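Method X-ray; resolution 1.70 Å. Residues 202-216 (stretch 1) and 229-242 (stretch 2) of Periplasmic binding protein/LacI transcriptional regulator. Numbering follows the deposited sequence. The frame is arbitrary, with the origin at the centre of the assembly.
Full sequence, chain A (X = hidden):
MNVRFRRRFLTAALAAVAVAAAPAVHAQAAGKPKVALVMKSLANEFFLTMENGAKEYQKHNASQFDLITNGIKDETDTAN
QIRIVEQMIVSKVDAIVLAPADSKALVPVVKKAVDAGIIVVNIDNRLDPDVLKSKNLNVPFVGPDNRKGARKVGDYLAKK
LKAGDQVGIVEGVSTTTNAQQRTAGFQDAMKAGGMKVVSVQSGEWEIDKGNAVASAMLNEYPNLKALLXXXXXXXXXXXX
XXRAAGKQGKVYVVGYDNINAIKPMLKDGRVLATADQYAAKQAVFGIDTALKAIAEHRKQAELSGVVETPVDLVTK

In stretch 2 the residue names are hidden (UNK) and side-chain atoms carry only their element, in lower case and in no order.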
ATOM      1  N   SER A 202       6.794   0.304 -13.704  1.00 19.65           N
ATOM      2  CA  SER A 202       6.089   1.013 -12.637  1.00 21.81           C
ATOM      3  C   SER A 202       5.048   1.989 -13.159  1.00 20.80           C
ATOM      4  O   SER A 202       5.326   2.842 -14.009  1.00 21.99           O
ATOM      5  CB  SER A 202       7.084   1.760 -11.752  1.00 21.22           C
ATOM      6  OG  SER A 202       6.409   2.470 -10.736  1.00 20.77           O
ATOM      7  N   GLY A 203       3.846   1.863 -12.611  1.00 20.29           N
ATOM      8  CA  GLY A 203       2.787   2.816 -12.826  1.00 16.97           C
ATOM      9  C   GLY A 203       2.654   3.762 -11.636  1.00 19.11           C
ATOM     10  O   GLY A 203       1.686   4.502 -11.565  1.00 19.93           O
ATOM     11  N   GLU A 204       3.628   3.716 -10.733  1.00 19.06           N
ATOM     12  CA  GLU A 204       3.790   4.648  -9.607  1.00 18.23           C
ATOM     13  C   GLU A 204       2.537   4.825  -8.724  1.00 20.11           C
ATOM     14  O   GLU A 204       2.336   5.881  -8.139  1.00 20.40           O
ATOM     15  CB  GLU A 204       4.238   6.013 -10.139  1.00 27.10           C
ATOM     16  CG  GLU A 204       5.668   5.961 -10.675  1.00 29.07           C
ATOM     17  CD  GLU A 204       6.022   7.188 -11.431  1.00 45.67           C
ATOM     18  OE1 GLU A 204       5.694   8.282 -10.931  1.00 40.42           O
ATOM     19  OE2 GLU A 204       6.606   7.056 -12.525  1.00 64.94           O
ATOM     20  N   TRP A 205       1.727   3.774  -8.684  1.00 19.35           N
ATOM     21  CA  TRP A 205       0.518   3.644  -7.877  1.00 17.54           C
ATOM     22  C   TRP A 205      -0.658   4.426  -8.432  1.00 15.53           C
ATOM     23  O   TRP A 205      -1.725   4.444  -7.806  1.00 15.85           O
ATOM     24  CB  TRP A 205       0.729   4.091  -6.426  1.00 17.50           C
ATOM     25  CG  TRP A 205       1.736   3.371  -5.582  1.00 18.96           C
ATOM     26  CD1 TRP A 205       2.743   3.939  -4.868  1.00 22.80           C
ATOM     27  CD2 TRP A 205       1.790   1.954  -5.287  1.00 18.79           C
ATOM     28  NE1 TRP A 205       3.427   2.982  -4.163  1.00 23.63           N
ATOM     29  CE2 TRP A 205       2.859   1.758  -4.394  1.00 22.86           C
ATOM     30  CE3 TRP A 205       1.051   0.845  -5.708  1.00 17.71           C
ATOM     31  CZ2 TRP A 205       3.208   0.496  -3.908  1.00 19.83           C
ATOM     32  CZ3 TRP A 205       1.385  -0.413  -5.204  1.00 18.42           C
ATOM     33  CH2 TRP A 205       2.457  -0.570  -4.317  1.00 17.75           C
ATOM     34  N   GLU A 206      -0.469   5.067  -9.586  1.00 18.86           N
ATOM     35  CA  GLU A 206      -1.451   5.990 -10.145  1.00 22.97           C
ATOM     36  C   GLU A 206      -2.250   5.422 -11.326  1.00 21.20           C
ATOM     37  O   GLU A 206      -1.748   4.627 -12.125  1.00 17.44           O
ATOM     38  CB  GLU A 206      -0.763   7.285 -10.611  1.00 23.97           C
ATOM     39  CG  GLU A 206       0.115   7.981  -9.557  1.00 24.12           C
ATOM     40  CD  GLU A 206      -0.631   8.792  -8.501  1.00 32.49           C
ATOM     41  OE1 GLU A 206      -1.881   8.741  -8.385  1.00 31.47           O
ATOM     42  OE2 GLU A 206       0.075   9.500  -7.742  1.00 29.53           O
ATOM     43  N   ILE A 207      -3.484   5.891 -11.442  1.00 20.63           N
ATOM     44  CA  ILE A 207      -4.366   5.492 -12.529  1.00 19.12           C
ATOM     45  C   ILE A 207      -3.772   5.829 -13.882  1.00 21.65           C
ATOM     46  O   ILE A 207      -3.700   4.971 -14.784  1.00 21.86           O
ATOM     47  CB  ILE A 207      -5.746   6.179 -12.417  1.00 19.95           C
ATOM     48  CG1 ILE A 207      -6.427   5.751 -11.117  1.00 23.72           C
ATOM     49  CG2 ILE A 207      -6.605   5.844 -13.627  1.00 34.40           C
ATOM     50  CD1 ILE A 207      -7.793   6.438 -10.853  1.00 30.72           C
ATOM     51  N   ASP A 208      -3.336   7.068 -14.069  1.00 21.31           N
ATOM     52  CA  ASP A 208      -2.960   7.433 -15.424  1.00 29.99           C
ATOM     53  C   ASP A 208      -1.567   6.890 -15.783  1.00 24.74           C
ATOM     54  O   ASP A 208      -1.367   6.441 -16.907  1.00 22.22           O
ATOM     55  CB  ASP A 208      -3.063   8.943 -15.658  1.00 40.63           C
ATOM     56  CG  ASP A 208      -2.413   9.757 -14.594  1.00 45.81           C
ATOM     57  OD1 ASP A 208      -1.769   9.175 -13.689  1.00 45.59           O
ATOM     58  OD2 ASP A 208      -2.565  11.000 -14.668  1.00 46.62           O
ATOM     59  N   LYS A 209      -0.610   6.893 -14.866  1.00 24.28           N
ATOM     60  CA  LYS A 209       0.661   6.231 -15.161  1.00 23.89           C
ATOM     61  C   LYS A 209       0.443   4.704 -15.370  1.00 24.46           C
ATOM     62  O   LYS A 209       1.051   4.127 -16.264  1.00 22.31           O
ATOM     63  CB  LYS A 209       1.668   6.518 -14.058  1.00 27.84           C
ATOM     64  CG  LYS A 209       3.055   5.955 -14.310  1.00 43.65           C
ATOM     65  CD  LYS A 209       3.805   6.704 -15.370  1.00 47.41           C
ATOM     66  CE  LYS A 209       5.175   6.084 -15.566  1.00 56.84           C
ATOM     67  NZ  LYS A 209       5.948   6.763 -16.631  1.00 56.42           N
ATOM     68  N   GLY A 210      -0.435   4.070 -14.579  1.00 19.36           N
ATOM     69  CA  GLY A 210      -0.800   2.671 -14.786  1.00 17.13           C
ATOM     70  C   GLY A 210      -1.364   2.427 -16.174  1.00 20.12           C
ATOM     71  O   GLY A 210      -1.008   1.434 -16.846  1.00 17.79           O
ATOM     72  N   ASN A 211      -2.246   3.336 -16.601  1.00 20.52           N
ATOM     73  CA  ASN A 211      -2.841   3.278 -17.928  1.00 17.23           C
ATOM     74  C   ASN A 211      -1.775   3.371 -18.995  1.00 18.32           C
ATOM     75  O   ASN A 211      -1.799   2.617 -19.980  1.00 21.39           O
ATOM     76  CB  ASN A 211      -3.869   4.401 -18.110  1.00 21.76           C
ATOM     77  CG  ASN A 211      -4.409   4.471 -19.527  1.00 23.16           C
ATOM     78  OD1 ASN A 211      -3.976   5.305 -20.316  1.00 28.83           O
ATOM     79  ND2 ASN A 211      -5.351   3.590 -19.854  1.00 23.10           N
ATOM     80  N   ALA A 212      -0.830   4.292 -18.825  1.00 22.08           N
ATOM     81  CA  ALA A 212       0.194   4.491 -19.851  1.00 24.93           C
ATOM     82  C   ALA A 212       1.037   3.236 -20.005  1.00 18.43           C
ATOM     83  O   ALA A 212       1.308   2.793 -21.131  1.00 22.26           O
ATOM     84  CB  ALA A 212       1.089   5.681 -19.526  1.00 21.57           C
ATOM     85  N   VAL A 213       1.479   2.680 -18.878  1.00 20.56           N
ATOM     86  CA  VAL A 213       2.218   1.407 -18.863  1.00 18.91           C
ATOM     87  C   VAL A 213       1.450   0.232 -19.458  1.00 20.66           C
ATOM     88  O   VAL A 213       2.005  -0.516 -20.256  1.00 18.60           O
ATOM     89  CB  VAL A 213       2.625   1.065 -17.418  1.00 24.10           C
ATOM     90  CG1 VAL A 213       3.198  -0.366 -17.304  1.00 22.85           C
ATOM     91  CG2 VAL A 213       3.646   2.093 -16.966  1.00 25.42           C
ATOM     92  N   ALA A 214       0.201   0.041 -19.050  1.00 18.54           N
ATOM     93  CA  ALA A 214      -0.625  -1.039 -19.583  1.00 18.87           C
ATOM     94  C   ALA A 214      -0.742  -0.913 -21.105  1.00 20.46           C
ATOM     95  O   ALA A 214      -0.650  -1.902 -21.845  1.00 19.22           O
ATOM     96  CB  ALA A 214      -2.013  -1.030 -18.936  1.00 21.85           C
ATOM     97  N   SER A 215      -0.951   0.311 -21.571  1.00 20.51           N
ATOM     98  CA  SER A 215      -1.096   0.562 -23.003  1.00 22.67           C
ATOM     99  C   SER A 215       0.176   0.222 -23.759  1.00 24.90           C
ATOM    100  O   SER A 215       0.117  -0.370 -24.850  1.00 19.39           O
ATOM    101  CB  SER A 215      -1.493   2.011 -23.236  1.00 23.65           C
ATOM    102  OG  SER A 215      -2.876   2.185 -22.915  1.00 31.03           O
ATOM    103  N   ALA A 216       1.318   0.580 -23.184  1.00 20.30           N
ATOM    104  CA  ALA A 216       2.593   0.252 -23.787  1.00 22.00           C
ATOM    105  C   ALA A 216       2.760  -1.263 -23.846  1.00 19.61           C
ATOM    106  O   ALA A 216       3.218  -1.788 -24.853  1.00 20.88           O
ATOM    107  CB  ALA A 216       3.743   0.885 -23.021  1.00 24.77           C
ATOM    108  N   UNK A 229      -1.558  -5.969 -11.570  1.00 15.28           N
ATOM    109  CA  UNK A 229      -1.340  -4.605 -11.115  1.00 14.00           C
ATOM    110  C   UNK A 229      -1.189  -4.537  -9.623  1.00 14.94           C
ATOM    111  O   UNK A 229      -1.984  -5.127  -8.896  1.00 15.83           O
ATOM    112  s   UNK A 229      -2.729  -3.688 -13.319  1.00 16.11           S
ATOM    113  c   UNK A 229      -2.487  -3.697 -11.544  1.00 15.24           C
ATOM    114  N   UNK A 230      -0.183  -3.783  -9.193  1.00 11.40           N
ATOM    115  CA  UNK A 230       0.159  -3.652  -7.798  1.00 12.34           C
ATOM    116  C   UNK A 230      -0.874  -2.943  -6.919  1.00 14.09           C
ATOM    117  O   UNK A 230      -0.843  -3.063  -5.699  1.00 15.73           O
ATOM    118  N   UNK A 231      -1.791  -2.196  -7.512  1.00 12.89           N
ATOM    119  CA  UNK A 231      -2.932  -1.671  -6.737  1.00 14.20           C
ATOM    120  C   UNK A 231      -4.133  -1.480  -7.654  1.00 15.01           C
ATOM    121  O   UNK A 231      -4.012  -1.608  -8.869  1.00 13.16           O
ATOM    122  o   UNK A 231      -2.394   0.736  -8.038  1.00 17.19           O
ATOM    123  n   UNK A 231      -2.451   2.001  -6.177  1.00 16.73           N
ATOM    124  c   UNK A 231      -2.532  -0.397  -5.964  1.00 14.23           C
ATOM    125  c   UNK A 231      -2.452   0.827  -6.818  1.00 16.08           C
ATOM    126  N   UNK A 232      -5.290  -1.257  -7.056  1.00 15.82           N
ATOM    127  CA  UNK A 232      -6.519  -1.133  -7.802  1.00 14.71           C
ATOM    128  C   UNK A 232      -6.521   0.105  -8.699  1.00 16.51           C
ATOM    129  O   UNK A 232      -7.095   0.080  -9.793  1.00 18.11           O
ATOM    130  c   UNK A 232      -7.715  -1.089  -6.874  1.00 16.64           C
ATOM    131  o   UNK A 232      -7.569  -3.518  -6.775  1.00 17.98           O
ATOM    132  o   UNK A 232      -9.020  -2.516  -5.462  1.00 20.50           O
ATOM    133  c   UNK A 232      -8.126  -2.487  -6.344  1.00 16.88           C
ATOM    134  N   UNK A 233      -5.904   1.191  -8.252  1.00 16.32           N
ATOM    135  CA  UNK A 233      -5.879   2.399  -9.084  1.00 17.23           C
ATOM    136  C   UNK A 233      -5.140   2.106 -10.398  1.00 16.01           C
ATOM    137  O   UNK A 233      -5.612   2.496 -11.494  1.00 18.19           O
ATOM    138  o   UNK A 233      -7.471   4.133  -7.647  1.00 23.97           O
ATOM    139  n   UNK A 233      -5.748   5.108  -6.564  1.00 37.26           N
ATOM    140  c   UNK A 233      -6.245   4.284  -7.470  1.00 24.20           C
ATOM    141  c   UNK A 233      -5.251   3.572  -8.347  1.00 18.55           C
ATOM    142  N   UNK A 234      -4.017   1.401 -10.303  1.00 16.55           N
ATOM    143  CA  UNK A 234      -3.317   1.048 -11.534  1.00 14.99           C
ATOM    144  C   UNK A 234      -4.146   0.077 -12.348  1.00 19.57           C
ATOM    145  O   UNK A 234      -4.123   0.150 -13.590  1.00 18.87           O
ATOM    146  c   UNK A 234      -1.948   0.500 -11.233  1.00 16.93           C
ATOM    147  c   UNK A 234       0.473  -0.416  -9.355  1.00 18.50           C
ATOM    148 se   UNK A 234       0.818   1.060 -10.564  1.00 23.00          SE
ATOM    149  c   UNK A 234      -1.004   1.597 -10.837  1.00 13.85           C
ATOM    150  N   UNK A 235      -4.881  -0.817 -11.676  1.00 17.08           N
ATOM    151  CA  UNK A 235      -5.767  -1.753 -12.367  1.00 18.25           C
ATOM    152  C   UNK A 235      -6.869  -1.020 -13.125  1.00 19.34           C
ATOM    153  O   UNK A 235      -7.213  -1.435 -14.221  1.00 18.65           O
ATOM    154  c   UNK A 235      -6.363  -2.739 -11.406  1.00 17.01           C
ATOM    155  N   UNK A 236      -7.409   0.063 -12.549  1.00 17.52           N
ATOM    156  CA  UNK A 236      -8.415   0.883 -13.225  1.00 21.61           C
ATOM    157  C   UNK A 236      -7.791   1.458 -14.484  1.00 20.82           C
ATOM    158  O   UNK A 236      -8.408   1.444 -15.554  1.00 23.34           O
ATOM    159  c   UNK A 236      -8.944   2.008 -12.296  1.00 20.91           C
ATOM    160  c   UNK A 236      -9.801   1.378 -11.199  1.00 22.49           C
ATOM    161  c   UNK A 236     -10.178   2.341 -10.056  1.00 24.74           C
ATOM    162  c   UNK A 236      -9.709   3.067 -13.075  1.00 27.11           C
ATOM    163  N   UNK A 237      -6.562   1.948 -14.376  1.00 18.39           N
ATOM    164  CA  UNK A 237      -5.834   2.379 -15.555  1.00 21.81           C
ATOM    165  C   UNK A 237      -5.697   1.279 -16.587  1.00 19.29           C
ATOM    166  O   UNK A 237      -5.941   1.525 -17.804  1.00 23.64           O
ATOM    167  N   UNK A 238      -5.340   0.073 -16.135  1.00 18.79           N
ATOM    168  CA  UNK A 238      -5.159  -1.074 -17.055  1.00 18.47           C
ATOM    169  C   UNK A 238      -6.482  -1.496 -17.733  1.00 21.95           C
ATOM    170  O   UNK A 238      -6.505  -1.790 -18.929  1.00 22.29           O
ATOM    171  c   UNK A 238      -4.529  -2.244 -16.296  1.00 19.19           C
ATOM    172  N   UNK A 239      -7.583  -1.489 -16.990  1.00 22.30           N
ATOM    173  CA  UNK A 239      -8.907  -1.734 -17.557  1.00 20.42           C
ATOM    174  C   UNK A 239      -9.218  -0.748 -18.706  1.00 21.67           C
ATOM    175  O   UNK A 239      -9.657  -1.155 -19.796  1.00 26.88           O
ATOM    176  c   UNK A 239     -10.007  -1.651 -16.441  1.00 20.81           C
ATOM    177  c   UNK A 239      -9.952  -2.886 -15.622  1.00 20.59           C
ATOM    178  c   UNK A 239     -11.412  -1.483 -17.025  1.00 25.60           C
ATOM    179  N   UNK A 240      -8.930   0.538 -18.511  1.00 25.94           N
ATOM    180  CA  UNK A 240      -9.073   1.513 -19.592  1.00 27.77           C
ATOM    181  C   UNK A 240      -8.194   1.206 -20.797  1.00 23.06           C
ATOM    182  O   UNK A 240      -8.610   1.401 -21.950  1.00 26.31           O
ATOM    183  o   UNK A 240      -9.697   3.335 -18.131  1.00 49.62           O
ATOM    184  c   UNK A 240      -8.742   2.919 -19.092  1.00 25.34           C
ATOM    185  N   UNK A 241      -6.970   0.760 -20.544  1.00 21.57           N
ATOM    186  CA  UNK A 241      -6.054   0.483 -21.648  1.00 22.12           C
ATOM    187  C   UNK A 241      -6.533  -0.737 -22.440  1.00 22.31           C
ATOM    188  O   UNK A 241      -6.454  -0.759 -23.672  1.00 22.77           O
ATOM    189  c   UNK A 241      -4.618   0.268 -21.121  1.00 21.59           C
ATOM    190  N   UNK A 242      -7.010  -1.756 -21.724  1.00 21.56           N
ATOM    191  CA  UNK A 242      -7.511  -2.966 -22.361  1.00 23.52           C
ATOM    192  C   UNK A 242      -8.704  -2.620 -23.240  1.00 25.46           C
ATOM    193  O   UNK A 242      -8.749  -3.027 -24.386  1.00 26.28           O
ATOM    194  c   UNK A 242      -8.622  -5.192 -21.910  1.00 26.82           C
ATOM    195  c   UNK A 242      -6.620  -4.562 -20.628  1.00 19.60           C
ATOM    196  c   UNK A 242      -7.882  -4.038 -21.304  1.00 22.25           C
TER
HETATM  197  O   HOH W   1      -3.132   6.007  -6.137  1.00 24.76           O
HETATM  198  O   HOH W   2      -6.346   3.958 -22.522  1.00 31.28           O
HETATM  199  O   HOH W   3      -4.483   0.640 -24.932  1.00 23.09           O

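Position 229 carries one carbon and then one sulfur, and it lies clear of stretch 1: Cys229. Position 230 has no side-chain atom, and its backbone O lies 3.5 Å from Trp205 CZ3, near the plane of the indole at its edge; this is Gly230.

Position 231 has two carbons, the second holding one oxygen and one nitrogen. The nitrogen sits 3.0 Å from Trp205 O, the oxygen 2.9 Å from the backbone N of position 234. It is Asn231, whose ND2 donates to Trp205 O while OD1 caps the helix that follows. Position 232, two carbons with two oxygens on the second, points away: Asp232.

Position 233 repeats the amide pattern, and its CB comes 3.7 Å from Ile207 CG1. Asn233 reaches stretch 1 through water too: ND2 donates to water 1, which donates to Trp205 O.

Position 234 is an unbranched chain of two carbons, a selenium and a carbon, the selenium 3.4 Å from both Gly203 C and Trp205 N. This is selenomethionine, Met234. Gly203 gives it room, since an ideal CB there would fall 2.8 Å from Met234 SE.

Position 235, one carbon pointing away, is Ala235. Position 236 has four carbons, forked at the first with one arm two carbons long: Ile236, with CG2 4.2 Å from Ile207 CG2. Position 237 has no side chain, and its CA lies 3.4 Å from Ile207 O. Gly237 is needed at this spacing, for an ideal CB would sit 2.2 Å from Ile207 O.

Position 238, a single carbon 3.8 Å from Ala214 CB, is Ala238. Position 239, one carbon carrying two more, points away: Val239. Position 240, a carbon then an oxygen, is Ser240; its CB is 3.5 Å from Asn211 ND2. Position 241, one carbon 3.2 Å from Ser215 OG and 3.6 Å from Ala214 CB, is Ala241. Position 242, again one carbon carrying two, is Val242, directed away.

The rule is small residues where backbones meet. The helices cross at -45° with axes 6.9 Å apart, and Gly210 and Gly237 permit it: an ideal CB on Gly210 would lie 2.9 Å from Met234 CA. Close packing brings CA-H...O contacts, among them Gly237 CA to Ile207 O at 3.4 Å. Asn211 ND2 then donates to Gly237 O at 3.0 Å, a carbonyl that also accepts from Ala241 N within its own helix. Alanines continue the seam, while Trp205 and Met234 pack beside the Asn231 cap.

Stretch 2, residues 229-242: CGNDNMAIGAVSAV
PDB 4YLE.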